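Local atomic coordinates of tyrosine recombinase XerH (Helicobacter pylori, PDB entry 5JK0), a protein that cuts and rejoins DNA at specific recombination sites through tyrosine-based catalysis and takes part in chromosome segregation. Residues L78-A90 and I105-Y117. Sequence-based numbering, arbitrary orientation.
Sequences LPLLKFHEYFSKA and IDEVMLAEFLSVY
Five aromatic side chains, Phe-83, Tyr-86, Phe-87, Phe-113 and Tyr-117, fill most of the join between helices 78-90 and 107-117, which cross at 110° with axes 11.0 Å apart at closest approach. Phe-113 is the hub. Its CG stands anti to the backbone N (chi1 161°), which lays the ring against the backbone of helix 78-90, CE1 lying 3.6 Å from Phe-83 CA. The edge of Phe-83 meets one face of this ring in a T-shaped pair, planes 76° apart, and Phe-83 CB adds a CH-pi contact over it. Phe-113 CB in turn sits over one face of Tyr-86, whose opposite face is covered by Ala-90 CB of its own helix; the tyrosine ring is broad enough to be packed on both faces and still meet Met-109 at its edge. Unbranched Met-109 is slim enough to serve two rings: its CG touches the edge of Tyr-86, while SD lies in the plane of Phe-87 at the rim, 3.9 Å from CD1, a Met-aromatic contact. Ile-105 places CD1 over the face of Phe-87, and Leu-110 CD2 packs 3.5 Å from Phe-83 CE1.

Tyr-117 suits the polar side of the contact. As a knob, it fits among Lys-82, Glu-85, Tyr-86 and Lys-89, and its hydroxyl OH donates to the anti lone pair of Glu-85 OE2 at 3.1 Å. Water joins Lys-82 NZ to Tyr-117 O, and another donates to Glu-112 OE1; Glu-112 also forms a salt bridge with Arg-25 of the second subunit, and Lys-89 a cation-pi contact with that subunit's Phe-43. Within the core-binding domain, the interlocked rings thus probably hold the helices by shape, while the charged side chains serve outside partners: Glu-112 and Lys-89 the second subunit, Lys-82 a nearby DNA phosphate.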
ATOM      1  N   LEU D  78      28.337  -6.182   9.183  1.00 30.28           N
ATOM      2  CA  LEU D  78      28.553  -7.018   8.002  1.00 30.01           C
ATOM      3  C   LEU D  78      28.143  -6.368   6.669  1.00 27.60           C
ATOM      4  O   LEU D  78      28.914  -6.422   5.711  1.00 27.67           O
ATOM      5  CB  LEU D  78      27.830  -8.361   8.167  1.00 31.27           C
ATOM      6  CG  LEU D  78      27.966  -9.363   7.015  1.00 33.08           C
ATOM      7  CD1 LEU D  78      28.373 -10.732   7.537  1.00 34.81           C
ATOM      8  CD2 LEU D  78      26.668  -9.458   6.229  1.00 32.89           C
ATOM      9  N   PRO D  79      26.939  -5.757   6.590  1.00 26.79           N
ATOM     10  CA  PRO D  79      26.565  -5.189   5.287  1.00 25.50           C
ATOM     11  C   PRO D  79      27.507  -4.090   4.787  1.00 23.81           C
ATOM     12  O   PRO D  79      27.717  -3.974   3.579  1.00 23.89           O
ATOM     13  CB  PRO D  79      25.168  -4.614   5.545  1.00 27.10           C
ATOM     14  CG  PRO D  79      24.643  -5.402   6.685  1.00 28.61           C
ATOM     15  CD  PRO D  79      25.831  -5.654   7.558  1.00 28.07           C
ATOM     16  N   LEU D  80      28.070  -3.303   5.699  1.00 22.98           N
ATOM     17  CA  LEU D  80      28.954  -2.208   5.306  1.00 22.31           C
ATOM     18  C   LEU D  80      30.346  -2.711   4.924  1.00 23.07           C
ATOM     19  O   LEU D  80      31.003  -2.133   4.061  1.00 24.61           O
ATOM     20  CB  LEU D  80      29.050  -1.170   6.426  1.00 23.34           C
ATOM     21  CG  LEU D  80      27.745  -0.430   6.737  1.00 23.91           C
ATOM     22  CD1 LEU D  80      27.990   0.725   7.696  1.00 24.12           C
ATOM     23  CD2 LEU D  80      27.079   0.062   5.457  1.00 22.38           C
ATOM     24  N   LEU D  81      30.793  -3.787   5.564  1.00 21.95           N
ATOM     25  CA  LEU D  81      32.065  -4.403   5.204  1.00 24.97           C
ATOM     26  C   LEU D  81      31.954  -5.070   3.836  1.00 26.30           C
ATOM     27  O   LEU D  81      32.929  -5.143   3.087  1.00 25.26           O
ATOM     28  CB  LEU D  81      32.499  -5.417   6.262  1.00 26.42           C
ATOM     29  CG  LEU D  81      32.779  -4.856   7.657  1.00 28.38           C
ATOM     30  CD1 LEU D  81      33.297  -5.946   8.581  1.00 30.38           C
ATOM     31  CD2 LEU D  81      33.763  -3.699   7.584  1.00 30.20           C
ATOM     32  N   LYS D  82      30.757  -5.556   3.518  1.00 27.38           N
ATOM     33  CA  LYS D  82      30.482  -6.118   2.202  1.00 27.41           C
ATOM     34  C   LYS D  82      30.583  -5.042   1.127  1.00 26.20           C
ATOM     35  O   LYS D  82      31.093  -5.289   0.033  1.00 25.80           O
ATOM     36  CB  LYS D  82      29.094  -6.764   2.161  1.00 30.36           C
ATOM     37  CG  LYS D  82      28.953  -8.029   2.991  1.00 34.28           C
ATOM     38  CD  LYS D  82      29.795  -9.161   2.434  1.00 39.69           C
ATOM     39  CE  LYS D  82      29.538 -10.454   3.192  1.00 44.27           C
ATOM     40  NZ  LYS D  82      28.097 -10.836   3.149  1.00 47.39           N
ATOM     41  N   PHE D  83      30.094  -3.848   1.447  1.00 24.46           N
ATOM     42  CA  PHE D  83      30.110  -2.741   0.498  1.00 24.83           C
ATOM     43  C   PHE D  83      31.525  -2.245   0.237  1.00 25.50           C
ATOM     44  O   PHE D  83      31.858  -1.864  -0.887  1.00 25.36           O
ATOM     45  CB  PHE D  83      29.240  -1.582   0.991  1.00 24.14           C
ATOM     46  CG  PHE D  83      29.311  -0.368   0.111  1.00 25.28           C
ATOM     47  CD1 PHE D  83      28.759  -0.388  -1.160  1.00 26.61           C
ATOM     48  CD2 PHE D  83      29.941   0.787   0.545  1.00 25.17           C
ATOM     49  CE1 PHE D  83      28.830   0.722  -1.980  1.00 28.07           C
ATOM     50  CE2 PHE D  83      30.012   1.903  -0.269  1.00 26.37           C
ATOM     51  CZ  PHE D  83      29.457   1.869  -1.533  1.00 27.75           C
ATOM     52  N   HIS D  84      32.353  -2.239   1.277  1.00 25.22           N
ATOM     53  CA  HIS D  84      33.750  -1.862   1.117  1.00 27.06           C
ATOM     54  C   HIS D  84      34.457  -2.839   0.187  1.00 27.20           C
ATOM     55  O   HIS D  84      35.217  -2.434  -0.693  1.00 29.22           O
ATOM     56  CB  HIS D  84      34.467  -1.812   2.465  1.00 26.64           C
ATOM     57  CG  HIS D  84      35.958  -1.762   2.346  1.00 29.06           C
ATOM     58  ND1 HIS D  84      36.749  -2.885   2.450  1.00 30.17           N
ATOM     59  CD2 HIS D  84      36.799  -0.728   2.115  1.00 30.01           C
ATOM     60  CE1 HIS D  84      38.016  -2.543   2.295  1.00 31.11           C
ATOM     61  NE2 HIS D  84      38.074  -1.240   2.089  1.00 30.95           N
ATOM     62  N   GLU D  85      34.196  -4.127   0.392  1.00 27.41           N
ATOM     63  CA  GLU D  85      34.738  -5.175  -0.466  1.00 29.81           C
ATOM     64  C   GLU D  85      34.287  -4.975  -1.910  1.00 28.17           C
ATOM     65  O   GLU D  85      35.073  -5.130  -2.844  1.00 28.22           O
ATOM     66  CB  GLU D  85      34.305  -6.553   0.037  1.00 33.10           C
ATOM     67  CG  GLU D  85      34.677  -7.702  -0.883  1.00 38.16           C
ATOM     68  CD  GLU D  85      34.093  -9.024  -0.423  1.00 41.86           C
ATOM     69  OE1 GLU D  85      34.772  -9.740   0.342  1.00 44.81           O
ATOM     70  OE2 GLU D  85      32.954  -9.345  -0.824  1.00 42.37           O
ATOM     71  N   TYR D  86      33.016  -4.627  -2.075  1.00 26.54           N
ATOM     72  CA  TYR D  86      32.454  -4.330  -3.386  1.00 25.58           C
ATOM     73  C   TYR D  86      33.144  -3.134  -4.029  1.00 25.70           C
ATOM     74  O   TYR D  86      33.622  -3.217  -5.159  1.00 26.91           O
ATOM     75  CB  TYR D  86      30.946  -4.071  -3.272  1.00 22.98           C
ATOM     76  CG  TYR D  86      30.334  -3.400  -4.484  1.00 22.71           C
ATOM     77  CD1 TYR D  86      29.999  -4.134  -5.617  1.00 25.12           C
ATOM     78  CD2 TYR D  86      30.084  -2.033  -4.492  1.00 21.04           C
ATOM     79  CE1 TYR D  86      29.437  -3.523  -6.725  1.00 25.33           C
ATOM     80  CE2 TYR D  86      29.525  -1.414  -5.596  1.00 22.64           C
ATOM     81  CZ  TYR D  86      29.204  -2.163  -6.708  1.00 24.04           C
ATOM     82  OH  TYR D  86      28.648  -1.546  -7.805  1.00 24.58           O
ATOM     83  N   PHE D  87      33.196  -2.025  -3.298  1.00 25.01           N
ATOM     84  CA  PHE D  87      33.718  -0.771  -3.830  1.00 27.07           C
ATOM     85  C   PHE D  87      35.194  -0.863  -4.218  1.00 29.11           C
ATOM     86  O   PHE D  87      35.625  -0.231  -5.180  1.00 29.06           O
ATOM     87  CB  PHE D  87      33.519   0.358  -2.813  1.00 26.36           C
ATOM     88  CG  PHE D  87      34.004   1.698  -3.292  1.00 28.14           C
ATOM     89  CD1 PHE D  87      33.238   2.454  -4.166  1.00 28.53           C
ATOM     90  CD2 PHE D  87      35.222   2.203  -2.868  1.00 28.41           C
ATOM     91  CE1 PHE D  87      33.682   3.686  -4.612  1.00 28.50           C
ATOM     92  CE2 PHE D  87      35.670   3.435  -3.309  1.00 28.79           C
ATOM     93  CZ  PHE D  87      34.898   4.177  -4.180  1.00 28.45           C
ATOM     94  N   SER D  88      35.960  -1.651  -3.473  1.00 31.09           N
ATOM     95  CA  SER D  88      37.396  -1.763  -3.715  1.00 34.04           C
ATOM     96  C   SER D  88      37.706  -2.396  -5.070  1.00 34.36           C
ATOM     97  O   SER D  88      38.723  -2.083  -5.689  1.00 36.14           O
ATOM     98  CB  SER D  88      38.065  -2.569  -2.599  1.00 39.15           C
ATOM     99  OG  SER D  88      37.555  -3.890  -2.547  1.00 44.46           O
ATOM    100  N   LYS D  89      36.826  -3.279  -5.530  1.00 33.52           N
ATOM    101  CA  LYS D  89      37.040  -3.961  -6.802  1.00 37.06           C
ATOM    102  C   LYS D  89      36.171  -3.387  -7.919  1.00 36.55           C
ATOM    103  O   LYS D  89      36.516  -3.495  -9.095  1.00 40.84           O
ATOM    104  CB  LYS D  89      36.776  -5.462  -6.654  1.00 39.11           C
ATOM    105  CG  LYS D  89      35.371  -5.812  -6.189  1.00 40.02           C
ATOM    106  CD  LYS D  89      35.195  -7.316  -6.059  1.00 41.52           C
ATOM    107  CE  LYS D  89      33.789  -7.675  -5.606  1.00 42.01           C
ATOM    108  NZ  LYS D  89      33.600  -9.149  -5.504  1.00 43.77           N
ATOM    109  N   ALA D  90      35.053  -2.768  -7.551  1.00 32.40           N
ATOM    110  CA  ALA D  90      34.117  -2.245  -8.542  1.00 31.00           C
ATOM    111  C   ALA D  90      34.514  -0.859  -9.042  1.00 30.65           C
ATOM    112  O   ALA D  90      34.201  -0.492 -10.174  1.00 30.06           O
ATOM    113  CB  ALA D  90      32.707  -2.207  -7.972  1.00 28.46           C
ATOM    114  N   ILE D 105      30.433   7.735  -5.547  1.00 31.21           N
ATOM    115  CA  ILE D 105      29.406   6.895  -4.945  1.00 29.42           C
ATOM    116  C   ILE D 105      28.046   7.583  -4.993  1.00 29.92           C
ATOM    117  O   ILE D 105      27.858   8.643  -4.397  1.00 31.56           O
ATOM    118  CB  ILE D 105      29.743   6.548  -3.481  1.00 28.37           C
ATOM    119  CG1 ILE D 105      31.078   5.804  -3.400  1.00 28.67           C
ATOM    120  CG2 ILE D 105      28.628   5.720  -2.861  1.00 26.93           C
ATOM    121  CD1 ILE D 105      31.462   5.391  -1.993  1.00 27.31           C
ATOM    122  N   ASP D 106      27.100   6.982  -5.709  1.00 27.87           N
ATOM    123  CA  ASP D 106      25.753   7.534  -5.793  1.00 27.95           C
ATOM    124  C   ASP D 106      24.687   6.467  -5.560  1.00 28.51           C
ATOM    125  O   ASP D 106      24.997   5.334  -5.196  1.00 29.01           O
ATOM    126  CB  ASP D 106      25.529   8.216  -7.149  1.00 30.91           C
ATOM    127  CG  ASP D 106      25.907   7.331  -8.328  1.00 33.22           C
ATOM    128  OD1 ASP D 106      25.907   6.091  -8.183  1.00 31.58           O
ATOM    129  OD2 ASP D 106      26.200   7.885  -9.408  1.00 37.37           O
ATOM    130  N   GLU D 107      23.433   6.842  -5.782  1.00 28.86           N
ATOM    131  CA  GLU D 107      22.299   5.969  -5.509  1.00 33.53           C
ATOM    132  C   GLU D 107      22.255   4.778  -6.463  1.00 30.65           C
ATOM    133  O   GLU D 107      21.828   3.687  -6.087  1.00 27.92           O
ATOM    134  CB  GLU D 107      20.997   6.766  -5.597  1.00 40.98           C
ATOM    135  CG  GLU D 107      19.905   6.283  -4.664  1.00 47.23           C
ATOM    136  CD  GLU D 107      18.819   7.323  -4.465  1.00 54.95           C
ATOM    137  OE1 GLU D 107      18.863   8.366  -5.152  1.00 58.85           O
ATOM    138  OE2 GLU D 107      17.929   7.103  -3.619  1.00 58.07           O
ATOM    139  N   VAL D 108      22.699   4.993  -7.699  1.00 29.97           N
ATOM    140  CA  VAL D 108      22.734   3.931  -8.699  1.00 29.64           C
ATOM    141  C   VAL D 108      23.721   2.837  -8.296  1.00 27.90           C
ATOM    142  O   VAL D 108      23.420   1.647  -8.401  1.00 27.62           O
ATOM    143  CB  VAL D 108      23.115   4.479 -10.090  1.00 31.30           C
ATOM    144  CG1 VAL D 108      23.328   3.340 -11.079  1.00 30.69           C
ATOM    145  CG2 VAL D 108      22.046   5.435 -10.591  1.00 34.14           C
ATOM    146  N   MET D 109      24.893   3.249  -7.821  1.00 24.82           N
ATOM    147  CA  MET D 109      25.915   2.306  -7.378  1.00 24.83           C
ATOM    148  C   MET D 109      25.425   1.461  -6.207  1.00 24.51           C
ATOM    149  O   MET D 109      25.654   0.252  -6.164  1.00 22.98           O
ATOM    150  CB  MET D 109      27.197   3.043  -6.985  1.00 23.78           C
ATOM    151  CG  MET D 109      28.271   2.132  -6.411  1.00 24.16           C
ATOM    152  SD  MET D 109      29.702   3.013  -5.760  1.00 31.66           S
ATOM    153  CE  MET D 109      30.397   3.706  -7.258  1.00 27.93           C
ATOM    154  N   LEU D 110      24.744   2.102  -5.261  1.00 25.07           N
ATOM    155  CA  LEU D 110      24.225   1.403  -4.090  1.00 24.31           C
ATOM    156  C   LEU D 110      23.135   0.413  -4.489  1.00 25.44           C
ATOM    157  O   LEU D 110      23.026  -0.669  -3.913  1.00 27.24           O
ATOM    158  CB  LEU D 110      23.686   2.395  -3.056  1.00 23.25           C
ATOM    159  CG  LEU D 110      24.685   3.401  -2.471  1.00 24.60           C
ATOM    160  CD1 LEU D 110      24.092   4.114  -1.267  1.00 25.86           C
ATOM    161  CD2 LEU D 110      25.992   2.722  -2.099  1.00 22.58           C
ATOM    162  N   ALA D 111      22.332   0.790  -5.479  1.00 25.06           N
ATOM    163  CA  ALA D 111      21.272  -0.081  -5.981  1.00 26.01           C
ATOM    164  C   ALA D 111      21.854  -1.328  -6.638  1.00 26.78           C
ATOM    165  O   ALA D 111      21.322  -2.428  -6.484  1.00 28.11           O
ATOM    166  CB  ALA D 111      20.386   0.671  -6.962  1.00 27.14           C
ATOM    167  N   GLU D 112      22.952  -1.150  -7.366  1.00 25.67           N
ATOM    168  CA  GLU D 112      23.624  -2.264  -8.025  1.00 27.23           C
ATOM    169  C   GLU D 112      24.281  -3.188  -7.005  1.00 27.09           C
ATOM    170  O   GLU D 112      24.265  -4.409  -7.162  1.00 27.85           O
ATOM    171  CB  GLU D 112      24.665  -1.754  -9.026  1.00 26.77           C
ATOM    172  CG  GLU D 112      24.066  -1.033 -10.224  1.00 29.66           C
ATOM    173  CD  GLU D 112      25.107  -0.643 -11.256  1.00 31.05           C
ATOM    174  OE1 GLU D 112      26.312  -0.847 -11.000  1.00 29.56           O
ATOM    175  OE2 GLU D 112      24.717  -0.134 -12.329  1.00 33.15           O
ATOM    176  N   PHE D 113      24.856  -2.599  -5.962  1.00 26.05           N
ATOM    177  CA  PHE D 113      25.448  -3.372  -4.875  1.00 24.61           C
ATOM    178  C   PHE D 113      24.403  -4.252  -4.200  1.00 23.24           C
ATOM    179  O   PHE D 113      24.661  -5.417  -3.900  1.00 24.33           O
ATOM    180  CB  PHE D 113      26.098  -2.446  -3.843  1.00 23.78           C
ATOM    181  CG  PHE D 113      26.319  -3.092  -2.501  1.00 24.26           C
ATOM    182  CD1 PHE D 113      27.309  -4.045  -2.327  1.00 24.40           C
ATOM    183  CD2 PHE D 113      25.537  -2.740  -1.410  1.00 24.50           C
ATOM    184  CE1 PHE D 113      27.512  -4.640  -1.093  1.00 24.17           C
ATOM    185  CE2 PHE D 113      25.735  -3.330  -0.175  1.00 24.39           C
ATOM    186  CZ  PHE D 113      26.725  -4.280  -0.016  1.00 23.74           C
ATOM    187  N   LEU D 114      23.223  -3.686  -3.968  1.00 24.61           N
ATOM    188  CA  LEU D 114      22.134  -4.412  -3.322  1.00 27.97           C
ATOM    189  C   LEU D 114      21.659  -5.594  -4.162  1.00 30.25           C
ATOM    190  O   LEU D 114      21.439  -6.684  -3.638  1.00 30.72           O
ATOM    191  CB  LEU D 114      20.960  -3.473  -3.038  1.00 28.95           C
ATOM    192  CG  LEU D 114      21.140  -2.482  -1.888  1.00 29.14           C
ATOM    193  CD1 LEU D 114      19.926  -1.570  -1.773  1.00 29.44           C
ATOM    194  CD2 LEU D 114      21.380  -3.222  -0.580  1.00 29.73           C
ATOM    195  N   SER D 115      21.503  -5.376  -5.463  1.00 32.83           N
ATOM    196  CA  SER D 115      21.022  -6.423  -6.360  1.00 36.54           C
ATOM    197  C   SER D 115      21.965  -7.623  -6.392  1.00 35.84           C
ATOM    198  O   SER D 115      21.523  -8.771  -6.423  1.00 38.19           O
ATOM    199  CB  SER D 115      20.836  -5.869  -7.774  1.00 42.05           C
ATOM    200  OG  SER D 115      22.076  -5.452  -8.320  1.00 47.21           O
ATOM    201  N   VAL D 116      23.265  -7.351  -6.382  1.00 34.18           N
ATOM    202  CA  VAL D 116      24.268  -8.408  -6.447  1.00 34.45           C
ATOM    203  C   VAL D 116      24.422  -9.148  -5.119  1.00 32.58           C
ATOM    204  O   VAL D 116      24.372 -10.378  -5.077  1.00 34.59           O
ATOM    205  CB  VAL D 116      25.643  -7.847  -6.866  1.00 35.26           C
ATOM    206  CG1 VAL D 116      26.725  -8.909  -6.717  1.00 36.31           C
ATOM    207  CG2 VAL D 116      25.593  -7.325  -8.297  1.00 35.54           C
ATOM    208  N   TYR D 117      24.596  -8.396  -4.037  1.00 29.18           N
ATOM    209  CA  TYR D 117      24.945  -8.983  -2.745  1.00 28.21           C
ATOM    210  C   TYR D 117      23.750  -9.491  -1.935  1.00 27.52           C
ATOM    211  O   TYR D 117      23.930 -10.053  -0.855  1.00 27.85           O
ATOM    212  CB  TYR D 117      25.732  -7.967  -1.914  1.00 27.29           C
ATOM    213  CG  TYR D 117      27.216  -7.957  -2.209  1.00 30.34           C
ATOM    214  CD1 TYR D 117      27.712  -7.366  -3.365  1.00 32.02           C
ATOM    215  CD2 TYR D 117      28.121  -8.539  -1.330  1.00 31.65           C
ATOM    216  CE1 TYR D 117      29.070  -7.357  -3.637  1.00 33.66           C
ATOM    217  CE2 TYR D 117      29.478  -8.535  -1.592  1.00 33.48           C
ATOM    218  CZ  TYR D 117      29.948  -7.943  -2.746  1.00 34.24           C
ATOM    219  OH  TYR D 117      31.301  -7.937  -3.010  1.00 33.58           O
TER
HETATM  220  O   HOH W   1      26.011 -10.668   0.903  1.00 40.68           O
HETATM  221  O   HOH W   2      28.039  -2.695  -9.871  1.00 24.58           O